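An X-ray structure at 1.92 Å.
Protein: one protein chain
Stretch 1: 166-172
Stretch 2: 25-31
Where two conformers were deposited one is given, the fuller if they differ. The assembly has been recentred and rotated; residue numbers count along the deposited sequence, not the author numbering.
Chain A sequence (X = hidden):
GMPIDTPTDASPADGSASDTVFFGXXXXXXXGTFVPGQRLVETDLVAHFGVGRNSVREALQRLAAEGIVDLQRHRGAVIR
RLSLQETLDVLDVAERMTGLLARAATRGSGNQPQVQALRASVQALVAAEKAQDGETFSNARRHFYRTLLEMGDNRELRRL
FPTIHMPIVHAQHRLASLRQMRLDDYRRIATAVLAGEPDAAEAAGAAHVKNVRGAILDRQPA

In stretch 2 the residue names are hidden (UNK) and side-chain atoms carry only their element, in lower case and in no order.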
HETATM    1  N   MSE A 166       1.537   1.828  -3.074  1.00 30.32           N
HETATM    2  CA  MSE A 166       2.834   2.010  -3.749  0.60 28.98           C
HETATM    3  C   MSE A 166       3.841   0.896  -3.548  1.00 27.95           C
HETATM    4  O   MSE A 166       4.959   1.130  -3.116  1.00 27.01           O
HETATM    5  CB  MSE A 166       3.466   3.317  -3.295  0.60 28.49           C
HETATM    6  CG  MSE A 166       2.752   4.485  -3.752  0.60 27.37           C
HETATM    7 SE   MSE A 166       3.817   5.957  -3.285  0.45 25.13          SE
HETATM    8  CE  MSE A 166       3.148   6.260  -1.475  0.60 15.28           C
ATOM      9  N   PRO A 167       3.455  -0.337  -3.883  1.00 27.16           N
ATOM     10  CA  PRO A 167       4.290  -1.517  -3.574  1.00 25.81           C
ATOM     11  C   PRO A 167       5.648  -1.491  -4.236  1.00 25.11           C
ATOM     12  O   PRO A 167       6.643  -1.794  -3.588  1.00 25.38           O
ATOM     13  CB  PRO A 167       3.438  -2.712  -4.064  1.00 26.25           C
ATOM     14  CG  PRO A 167       2.319  -2.098  -4.907  1.00 26.77           C
ATOM     15  CD  PRO A 167       2.137  -0.697  -4.444  1.00 27.33           C
ATOM     16  N   ILE A 168       5.724  -1.087  -5.501  1.00 24.65           N
ATOM     17  CA  ILE A 168       7.025  -1.006  -6.159  1.00 24.55           C
ATOM     18  C   ILE A 168       7.920   0.037  -5.512  1.00 22.83           C
ATOM     19  O   ILE A 168       9.057  -0.276  -5.191  1.00 23.98           O
ATOM     20  CB  ILE A 168       6.986  -0.712  -7.678  1.00 24.34           C
ATOM     21  CG1 ILE A 168       6.118  -1.713  -8.399  1.00 27.50           C
ATOM     22  CG2 ILE A 168       8.427  -0.816  -8.267  1.00 21.77           C
ATOM     23  CD1 ILE A 168       6.745  -3.045  -8.442  1.00 29.72           C
ATOM     24  N   VAL A 169       7.411   1.243  -5.312  1.00 22.39           N
ATOM     25  CA  VAL A 169       8.133   2.318  -4.621  1.00 21.43           C
ATOM     26  C   VAL A 169       8.624   1.843  -3.234  1.00 22.16           C
ATOM     27  O   VAL A 169       9.793   1.995  -2.877  1.00 21.69           O
ATOM     28  CB  VAL A 169       7.239   3.588  -4.473  1.00 22.71           C
ATOM     29  CG1 VAL A 169       7.967   4.690  -3.696  1.00 21.63           C
ATOM     30  CG2 VAL A 169       6.825   4.100  -5.823  1.00 21.27           C
ATOM     31  N   HIS A 170       7.737   1.223  -2.479  1.00 22.91           N
ATOM     32  CA  HIS A 170       8.112   0.660  -1.160  1.00 24.31           C
ATOM     33  C   HIS A 170       9.346  -0.184  -1.302  1.00 23.39           C
ATOM     34  O   HIS A 170      10.310   0.024  -0.603  1.00 23.11           O
ATOM     35  CB  HIS A 170       6.974  -0.177  -0.588  1.00 25.31           C
ATOM     36  CG  HIS A 170       7.160  -0.557   0.847  1.00 28.46           C
ATOM     37  ND1 HIS A 170       8.090  -1.499   1.259  1.00 31.42           N
ATOM     38  CD2 HIS A 170       6.531  -0.129   1.966  1.00 28.74           C
ATOM     39  CE1 HIS A 170       8.032  -1.624   2.575  1.00 30.98           C
ATOM     40  NE2 HIS A 170       7.107  -0.792   3.030  1.00 32.65           N
ATOM     41  N   ALA A 171       9.324  -1.130  -2.242  1.00 24.67           N
ATOM     42  CA  ALA A 171      10.428  -2.075  -2.417  1.00 24.39           C
ATOM     43  C   ALA A 171      11.671  -1.433  -2.974  1.00 25.17           C
ATOM     44  O   ALA A 171      12.744  -1.489  -2.390  1.00 25.57           O
ATOM     45  CB  ALA A 171       9.954  -3.255  -3.336  1.00 24.65           C
ATOM     46  N   GLN A 172      11.544  -0.777  -4.121  1.00 25.44           N
ATOM     47  CA  GLN A 172      12.697  -0.244  -4.817  1.00 24.50           C
ATOM     48  C   GLN A 172      13.326   0.888  -4.035  1.00 23.87           C
ATOM     49  O   GLN A 172      14.499   1.103  -4.145  1.00 23.46           O
ATOM     50  CB  GLN A 172      12.239   0.274  -6.193  1.00 25.03           C
ATOM     51  CG  GLN A 172      13.297   0.743  -7.125  1.00 24.56           C
ATOM     52  CD  GLN A 172      12.703   1.203  -8.444  1.00 24.64           C
ATOM     53  OE1 GLN A 172      11.571   0.859  -8.791  1.00 23.89           O
ATOM     54  NE2 GLN A 172      13.474   1.954  -9.187  1.00 23.82           N
ATOM     55  N   UNK A  25       1.325 -11.062  -4.491  1.00 22.46           N
ATOM     56  CA  UNK A  25       2.515 -10.473  -5.092  1.00 22.87           C
ATOM     57  C   UNK A  25       2.670  -9.032  -4.598  1.00 24.42           C
ATOM     58  O   UNK A  25       3.759  -8.564  -4.327  1.00 23.26           O
ATOM     59  c   UNK A  25       2.406 -12.300  -8.496  1.00 22.67           C
ATOM     60  c   UNK A  25       3.517  -9.623  -7.220  1.00 23.14           C
ATOM     61  c   UNK A  25       2.493 -10.569  -6.613  1.00 23.30           C
ATOM     62  c   UNK A  25       2.766 -12.027  -7.040  1.00 21.05           C
ATOM     63  N   UNK A  26       1.561  -8.352  -4.428  1.00 25.89           N
ATOM     64  CA  UNK A  26       1.613  -6.987  -3.902  1.00 28.05           C
ATOM     65  C   UNK A  26       2.079  -6.974  -2.450  1.00 26.94           C
ATOM     66  O   UNK A  26       2.988  -6.220  -2.113  1.00 27.02           O
ATOM     67  c   UNK A  26       0.278  -6.263  -4.127  1.00 28.57           C
ATOM     68 se   UNK A  26      -1.221  -4.755  -6.084  0.75 43.55          SE
ATOM     69  c   UNK A  26       0.412  -5.345  -5.366  1.00 32.90           C
ATOM     70  c   UNK A  26      -2.351  -5.134  -4.542  1.00 35.42           C
ATOM     71  N   UNK A  27       1.538  -7.852  -1.623  1.00 27.48           N
ATOM     72  CA  UNK A  27       2.035  -7.935  -0.253  1.00 27.84           C
ATOM     73  C   UNK A  27       3.492  -8.426  -0.157  1.00 26.38           C
ATOM     74  O   UNK A  27       4.274  -7.872   0.626  1.00 25.90           O
ATOM     75  c   UNK A  27       1.143  -8.790   0.623  1.00 27.84           C
ATOM     76  o   UNK A  27       1.023 -10.071   0.063  1.00 33.27           O
ATOM     77  N   UNK A  28       3.849  -9.438  -0.951  1.00 24.18           N
ATOM     78  CA  UNK A  28       5.227  -9.920  -1.027  1.00 22.49           C
ATOM     79  C   UNK A  28       6.236  -8.851  -1.427  1.00 21.61           C
ATOM     80  O   UNK A  28       7.347  -8.828  -0.917  1.00 20.28           O
ATOM     81  N   UNK A  29       5.856  -7.931  -2.304  1.00 21.60           N
ATOM     82  CA  UNK A  29       6.762  -6.843  -2.694  1.00 21.42           C
ATOM     83  C   UNK A  29       7.052  -5.971  -1.476  1.00 21.16           C
ATOM     84  O   UNK A  29       8.184  -5.637  -1.207  1.00 21.63           O
ATOM     85  c   UNK A  29       6.180  -5.991  -3.842  1.00 22.42           C
ATOM     86  c   UNK A  29       8.027  -6.063  -5.542  1.00 17.72           C
ATOM     87  c   UNK A  29       6.576  -6.448  -5.246  1.00 21.10           C
ATOM     88  c   UNK A  29       5.554  -5.893  -6.302  1.00 21.08           C
ATOM     89  N   UNK A  30       6.018  -5.679  -0.712  1.00 21.95           N
ATOM     90  CA  UNK A  30       6.156  -4.917   0.522  1.00 23.55           C
ATOM     91  C   UNK A  30       6.906  -5.687   1.582  1.00 23.06           C
ATOM     92  O   UNK A  30       7.698  -5.124   2.322  1.00 22.93           O
ATOM     93  c   UNK A  30       3.542  -3.036   2.745  1.00 30.57           C
ATOM     94  o   UNK A  30       2.484  -3.411   2.191  1.00 31.98           O
ATOM     95  c   UNK A  30       4.863  -3.654   2.323  1.00 27.77           C
ATOM     96  c   UNK A  30       4.767  -4.546   1.075  1.00 24.38           C
ATOM     97  o   UNK A  30       3.585  -2.194   3.669  1.00 31.49           O
ATOM     98  N   UNK A  31       6.639  -6.980   1.668  1.00 22.82           N
ATOM     99  CA  UNK A  31       7.295  -7.802   2.663  1.00 23.44           C
ATOM    100  C   UNK A  31       8.704  -8.210   2.279  1.00 23.42           C
ATOM    101  O   UNK A  31       9.468  -8.651   3.150  1.00 23.39           O
ATOM    102  c   UNK A  31       4.399 -10.163   3.943  1.00 29.66           C
ATOM    103  c   UNK A  31       6.467  -9.045   2.955  1.00 24.56           C
ATOM    104  c   UNK A  31       5.367  -8.089   5.014  1.00 32.05           C
ATOM    105  c   UNK A  31       5.125  -8.828   3.674  1.00 28.24           C
TER
HETATM  106  O   HOH W   1       5.059  -1.237   5.505  1.00 23.47           O

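Position 25 carries four side-chain carbons, forked at the first, with one arm two carbons long. A branch at CB with unequal arms identifies Ile25. Its side chain stays out of reach of stretch 1, so within these stretches it appears only through its backbone: its carbonyl O accepts a hydrogen bond from the backbone N of position 29, at 3.0 Å.

At position 26 an unbranched chain runs through two carbons, a selenium and a terminal carbon. CA-to-CB points sideways, yet the second side-chain carbon comes within van der Waals reach of the Pro167 ring. Selenium between two carbons of an unbranched chain means selenomethionine, Met26; its CG lies 3.8 Å from CG of Pro167. The chi1 angle of -100° falls between the usual wells.

Position 27 has one carbon followed by one oxygen, the hydroxymethyl group of a serine. The side chain of Ser27 is directed away from stretch 1 and stays out of its reach; its hydroxyl is hydrogen-bonded to a residue just beyond the stretch.

No side-chain atom follows CA at position 28, which makes it Gly28. An ideal CB placed here would find nothing of stretch 1 within 5.5 Å, so contact with this helix does not account for the absence of a side chain.

Position 29 holds four carbons forked at the second, pointing toward stretch 1, where they touch Pro167, Ile168 and Ala171. The fork beyond CB identifies Leu29. Its CB is 4.3 Å from CB of Pro167, while CD1 lies 3.8 Å from CD1 of Ile168, and CD2, itself 4.4 Å from that Ile168 CD1, is 4.1 Å from CB of Ala171. Ile168 points away at CA-to-CB, but the end of its side chain comes nearer and meets the leucine.

Three carbons, the last bearing two oxygens, extend from position 30 beside His170. Such a carboxylate after two methylenes belongs to glutamate, Glu30. Its CG sits over one face of the imidazole, 3.7 Å from the ring centroid and only 11° off the normal, a CH-pi contact. The carboxylate continues to water 1, which donates to OE2 at 2.5 Å and is also hydrogen-bonded to NE2 of His170 at 3.2 Å.

Position 31 again has four carbons forked at the second, so it is Leu31. It points away from stretch 1, is exposed, and stays out of its reach.

The two helices run in nearly the same direction, at 24° with their axes 8.2 Å apart at closest approach, and bury 336 Å² in total. No direct hydrogen bond joins them. Apolar packing carries much of the contact, with Leu29, the most covered residue, set among Pro167, Ile168 and Ala171, and Met26 adding to the proline side. Next to this packing, Glu30 meets His170 in two ways, its methylene against the ring face and its carboxylate through the shared water, which supplies the polar link between the stretches.

Stretch 2 (25-31) IMSGLEL
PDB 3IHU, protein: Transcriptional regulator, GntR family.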